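Local structure of periplasmic oligopeptide-binding protein (Burkholderia pseudomallei, 3ZS6) at residues Leu439-Ala443 against Leu455-Ala459; Trp89-Asp94 against Pro121-Ile126. The protein probably binds oligopeptides in the periplasm and delivers them to an ABC transporter for uptake. All blocks are in the same frame, centred on the assembly; numbering follows the deposited sequence.

How the interactions relate
Interactions 1 and 2 are separate contacts, with centres 27 Å apart and nearest atoms about 18 Å apart. They also follow one another in sequence: the loop of 121-126 has returned to helix 82-93 long before helix 434-443 begins. By comparison with relatives in this family, interaction 2 probably belongs to the small second domain and interaction 1 to the lobe that helps to enclose peptide. Neither can be assigned to the peptide site from its geometry. Interaction 1 is an apolar pairing of two helices, whereas interaction 2 joins helix to loop and includes a water and a glycerol, the latter probably from the crystallisation liquor.

Interaction 1: residues Leu439-Ala443 against Leu455-Ala459; sequences LVAEA and LLTQA
The Q458 amide and the E442 carboxylate, the two flat groups here, each meet a leucine methyl of the opposite helix. L439 CD1 lies 4.1 Å from Q458 CD, nearly straight above the amide plane. L455 CD1 is 3.9 Å from E442 CD but clearly tilted from the carboxylate normal, and its closer contact is with the methylene, E442 CG, at 3.5 Å. L455 CD1 thus rests mainly on the aliphatic part of E442, while L439 CD1 covers the amide face of Q458 as well as its CG. For Q458 the reason is an extended chain with CG anti to the backbone N (chi1 179°), which runs along the flank of the contact and crosses L439 at about a right angle.

Between these flanks lie the short methyls of A443 and A459. A443 CB packs 3.5 Å from L455 CB and 3.4 Å from L456 CD2, both tighter than usual for carbon pairs. L456 starts off to the side of the interface, and its CD2 branch turns back to reach A443. One turn along, L439 CB meets A459 CB at 3.7 Å, while V440 CG2 touches the same A459 methyl at 4.1 Å. The axes of the short segments are 8.6 Å apart and antiparallel at 169°.

The contact thus pairs helix 434-443 with helix 449-464 in an antiparallel helical hairpin. Helix 414-417 covers one side, where F417 touches V440, L456 and A459, and M414 adds to V440. The C422-C432 disulfide lies just ahead of this hairpin in the chain. From a neighbouring loop, V314 touches L456.

Interaction 2: residues Trp89-Asp94 against Pro121-Ile126; sequences WQRLAD and PGDLGI. With GOL (glycerol), chain F.
Q90 reaches from its helix across the backbone of P121 and G122. Its CB lies beside the proline, then CG comes to 3.3 Å from P121 O. CD continues past that carbonyl, and NE2 ends 3.7 Å from G122 CA. CG is anti to the carbonyl carbon (chi1 -75°) and the chain beyond is extended, a shape that carries the amide out to the polar rim. There NE2 donates to water 1 at 2.6 Å and only weakly to glycerol O1, with an N-H...O angle of 127°, while OE1 is hydrogen-bonded to a second glycerol. The same water lies 2.7 Å from L124 O and also near I126 O, joining helix side chain to loop backbone.

Deeper in, I126 CD1 makes a CH-pi contact over one face of W89, 3.8 Å from the six-membered ring centroid and 26° off its normal. It is offset toward the rim, nearest CE3. L124 CD2 packs against the helix backbone, 3.5 Å from W89 O. At the far end P121 CG rests against the D94 carboxylate, 3.7 Å from D94 CG, while D94 OD1 is hydrogen-bonded to K96 N.

This loop leads into strand 126-128, an edge of the five-stranded antiparallel sheet, and helix 82-93 packs beside that strand through W89 and I126. V136 of neighbouring strand 133-137 touches both W89 and I126, and I114 of helix 111-115 packs on A93 and L124.

Interaction 1: residues Leu439-Ala443 against Leu455-Ala459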
loop_
_atom_site.group_PDB
_atom_site.type_symbol
_atom_site.label_atom_id
_atom_site.label_comp_id
_atom_site.label_asym_id
_atom_site.label_seq_id
_atom_site.Cartn_x
_atom_site.Cartn_y
_atom_site.Cartn_z
ATOM N N LEU A 439 10.538 8.677 19.821
ATOM C CA LEU A 439 11.470 9.299 18.889
ATOM C C LEU A 439 10.733 9.870 17.675
ATOM O O LEU A 439 11.067 10.952 17.186
ATOM C CB LEU A 439 12.552 8.309 18.446
ATOM C CG LEU A 439 13.647 7.985 19.472
ATOM C CD1 LEU A 439 14.608 6.939 18.930
ATOM C CD2 LEU A 439 14.409 9.242 19.892
ATOM N N VAL A 440 9.731 9.145 17.185
ATOM C CA VAL A 440 8.952 9.626 16.044
ATOM C C VAL A 440 8.155 10.882 16.406
ATOM O O VAL A 440 8.146 11.861 15.659
ATOM C CB VAL A 440 7.984 8.558 15.522
ATOM C CG1 VAL A 440 6.983 9.186 14.539
ATOM C CG2 VAL A 440 8.759 7.409 14.874
ATOM N N ALA A 441 7.480 10.842 17.550
ATOM C CA ALA A 441 6.686 11.977 18.006
ATOM C C ALA A 441 7.571 13.210 18.167
ATOM O O ALA A 441 7.173 14.329 17.828
ATOM C CB ALA A 441 5.986 11.640 19.316
ATOM N N GLU A 442 8.779 12.991 18.676
ATOM C CA GLU A 442 9.759 14.057 18.818
ATOM C C GLU A 442 10.166 14.614 17.452
ATOM O O GLU A 442 10.162 15.828 17.246
ATOM C CB GLU A 442 10.988 13.553 19.580
ATOM C CG GLU A 442 12.059 14.605 19.782
ATOM C CD GLU A 442 13.083 14.210 20.831
ATOM O OE1 GLU A 442 13.598 13.072 20.781
ATOM O OE2 GLU A 442 13.366 15.043 21.716
ATOM N N ALA A 443 10.507 13.724 16.523
ATOM C CA ALA A 443 10.896 14.131 15.175
ATOM C C ALA A 443 9.843 15.029 14.542
ATOM O O ALA A 443 10.167 15.953 13.796
ATOM C CB ALA A 443 11.142 12.909 14.297
ATOM N N LEU A 455 16.144 12.307 13.498
ATOM C CA LEU A 455 15.390 11.572 14.507
ATOM C C LEU A 455 14.610 10.393 13.904
ATOM O O LEU A 455 14.522 9.330 14.515
ATOM C CB LEU A 455 14.452 12.515 15.271
ATOM C CG LEU A 455 15.145 13.524 16.193
ATOM C CD1 LEU A 455 14.132 14.300 17.031
ATOM C CD2 LEU A 455 16.147 12.821 17.091
ATOM N N LEU A 456 14.051 10.574 12.710
ATOM C CA LEU A 456 13.318 9.482 12.074
ATOM C C LEU A 456 14.264 8.353 11.670
ATOM O O LEU A 456 13.910 7.176 11.740
ATOM C CB LEU A 456 12.512 9.970 10.866
ATOM C CG LEU A 456 11.345 10.915 11.158
ATOM C CD1 LEU A 456 10.570 11.205 9.871
ATOM C CD2 LEU A 456 10.422 10.339 12.229
ATOM N N THR A 457 15.468 8.723 11.246
ATOM C CA THR A 457 16.481 7.749 10.879
ATOM C C THR A 457 16.886 6.956 12.117
ATOM O O THR A 457 16.982 5.724 12.079
ATOM C CB THR A 457 17.725 8.430 10.272
ATOM O OG1 THR A 457 17.353 9.135 9.083
ATOM C CG2 THR A 457 18.787 7.402 9.928
ATOM N N GLN A 458 17.104 7.669 13.219
ATOM C CA GLN A 458 17.457 7.027 14.479
ATOM C C GLN A 458 16.367 6.052 14.914
ATOM O O GLN A 458 16.657 4.917 15.280
ATOM C CB GLN A 458 17.720 8.064 15.571
ATOM C CG GLN A 458 18.065 7.443 16.914
ATOM C CD GLN A 458 18.245 8.474 18.010
ATOM O OE1 GLN A 458 18.107 9.679 17.780
ATOM N NE2 GLN A 458 18.548 8.003 19.216
ATOM N N ALA A 459 15.112 6.494 14.852
ATOM C CA ALA A 459 13.976 5.640 15.195
ATOM C C ALA A 459 13.840 4.416 14.275
ATOM O O ALA A 459 13.555 3.311 14.749
ATOM C CB ALA A 459 12.684 6.447 15.194
#

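Interaction 2: residues Trp89-Asp94 against Pro121-Ile126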
loop_
_atom_site.group_PDB
_atom_site.type_symbol
_atom_site.label_atom_id
_atom_site.label_comp_id
_atom_site.label_asym_id
_atom_site.label_seq_id
_atom_site.Cartn_x
_atom_site.Cartn_y
_atom_site.Cartn_z
ATOM N N TRP A 89 -14.942 10.860 7.050
ATOM C CA TRP A 89 -13.794 10.772 7.949
ATOM C C TRP A 89 -14.193 10.371 9.373
ATOM O O TRP A 89 -13.498 9.577 10.011
ATOM C CB TRP A 89 -12.987 12.081 7.951
ATOM C CG TRP A 89 -12.301 12.354 6.638
ATOM C CD1 TRP A 89 -12.591 11.782 5.425
ATOM C CD2 TRP A 89 -11.207 13.252 6.407
ATOM N NE1 TRP A 89 -11.750 12.281 4.453
ATOM C CE2 TRP A 89 -10.892 13.183 5.029
ATOM C CE3 TRP A 89 -10.463 14.106 7.227
ATOM C CZ2 TRP A 89 -9.869 13.950 4.453
ATOM C CZ3 TRP A 89 -9.442 14.868 6.651
ATOM C CH2 TRP A 89 -9.154 14.777 5.281
ATOM N N GLN A 90 -15.308 10.909 9.864
ATOM C CA GLN A 90 -15.834 10.505 11.168
ATOM C C GLN A 90 -16.148 8.999 11.145
ATOM O O GLN A 90 -15.848 8.264 12.092
ATOM C CB GLN A 90 -17.095 11.309 11.525
ATOM C CG GLN A 90 -16.842 12.766 11.956
ATOM C CD GLN A 90 -18.131 13.516 12.264
ATOM O OE1 GLN A 90 -19.220 12.954 12.172
ATOM N NE2 GLN A 90 -18.011 14.793 12.629
ATOM N N ARG A 91 -16.742 8.551 10.044
ATOM C CA ARG A 91 -17.088 7.142 9.858
ATOM C C ARG A 91 -15.835 6.253 9.873
ATOM O O ARG A 91 -15.801 5.207 10.521
ATOM C CB ARG A 91 -17.855 6.980 8.543
ATOM C CG ARG A 91 -18.179 5.546 8.147
ATOM C CD ARG A 91 -19.037 5.547 6.894
ATOM N NE ARG A 91 -19.437 4.207 6.493
ATOM C CZ ARG A 91 -18.876 3.517 5.505
ATOM N NH1 ARG A 91 -17.869 4.037 4.803
ATOM N NH2 ARG A 91 -19.322 2.304 5.219
ATOM N N LEU A 92 -14.803 6.692 9.161
ATOM C CA LEU A 92 -13.527 5.992 9.134
ATOM C C LEU A 92 -12.912 5.873 10.530
ATOM O O LEU A 92 -12.388 4.816 10.906
ATOM C CB LEU A 92 -12.556 6.716 8.196
ATOM C CG LEU A 92 -11.169 6.083 8.019
ATOM C CD1 LEU A 92 -11.284 4.676 7.439
ATOM C CD2 LEU A 92 -10.290 6.945 7.130
ATOM N N ALA A 93 -12.976 6.964 11.289
ATOM C CA ALA A 93 -12.391 7.022 12.626
ATOM C C ALA A 93 -13.169 6.182 13.644
ATOM O O ALA A 93 -12.588 5.602 14.560
ATOM C CB ALA A 93 -12.298 8.470 13.097
ATOM N N ASP A 94 -14.486 6.129 13.481
ATOM C CA ASP A 94 -15.363 5.392 14.396
ATOM C C ASP A 94 -14.997 3.901 14.498
ATOM O O ASP A 94 -15.102 3.176 13.521
ATOM C CB ASP A 94 -16.804 5.537 13.905
ATOM C CG ASP A 94 -17.817 4.983 14.877
ATOM O OD1 ASP A 94 -17.428 4.285 15.840
ATOM O OD2 ASP A 94 -19.015 5.247 14.659
ATOM N N PRO A 121 -16.999 10.185 17.638
ATOM C CA PRO A 121 -16.531 10.543 16.291
ATOM C C PRO A 121 -16.780 12.021 15.949
ATOM O O PRO A 121 -16.012 12.613 15.190
ATOM C CB PRO A 121 -17.361 9.630 15.383
ATOM C CG PRO A 121 -17.666 8.435 16.237
ATOM C CD PRO A 121 -17.891 9.010 17.621
ATOM N N GLY A 122 -17.829 12.612 16.511
ATOM C CA GLY A 122 -18.114 14.017 16.269
ATOM C C GLY A 122 -16.995 14.964 16.678
ATOM O O GLY A 122 -16.952 16.113 16.227
ATOM N N ASP A 123 -16.085 14.485 17.526
ATOM C CA ASP A 123 -14.966 15.305 18.001
ATOM C C ASP A 123 -13.808 15.420 17.002
ATOM O O ASP A 123 -12.867 16.185 17.225
ATOM C CB ASP A 123 -14.431 14.775 19.337
ATOM C CG ASP A 123 -15.366 15.060 20.506
ATOM O OD1 ASP A 123 -16.304 15.871 20.350
ATOM O OD2 ASP A 123 -15.149 14.482 21.588
ATOM N N LEU A 124 -13.868 14.660 15.913
ATOM C CA LEU A 124 -12.784 14.659 14.927
ATOM C C LEU A 124 -12.506 16.060 14.371
ATOM O O LEU A 124 -13.432 16.814 14.052
ATOM C CB LEU A 124 -13.106 13.698 13.780
ATOM C CG LEU A 124 -12.015 13.398 12.750
ATOM C CD1 LEU A 124 -10.788 12.772 13.421
ATOM C CD2 LEU A 124 -12.564 12.467 11.664
ATOM N N GLY A 125 -11.227 16.391 14.231
ATOM C CA GLY A 125 -10.831 17.707 13.758
ATOM C C GLY A 125 -11.025 17.986 12.274
ATOM O O GLY A 125 -10.135 18.538 11.629
ATOM N N ILE A 126 -12.172 17.603 11.719
ATOM C CA ILE A 126 -12.548 18.075 10.393
ATOM C C ILE A 126 -13.887 18.803 10.462
ATOM O O ILE A 126 -14.848 18.294 11.039
ATOM C CB ILE A 126 -12.615 16.953 9.334
ATOM C CG1 ILE A 126 -12.970 17.546 7.964
ATOM C CG2 ILE A 126 -13.625 15.892 9.727
ATOM C CD1 ILE A 126 -12.856 16.563 6.805
HETATM C C1 GOL F . -18.338 18.534 14.990
HETATM O O1 GOL F . -18.981 17.470 14.321
HETATM C C2 GOL F . -17.029 18.893 14.288
HETATM O O2 GOL F . -17.295 19.301 12.960
HETATM C C3 GOL F . -16.318 20.010 15.051
HETATM O O3 GOL F . -15.103 19.541 15.598
HETATM O O HOH W 1 -15.818 16.183 12.978
#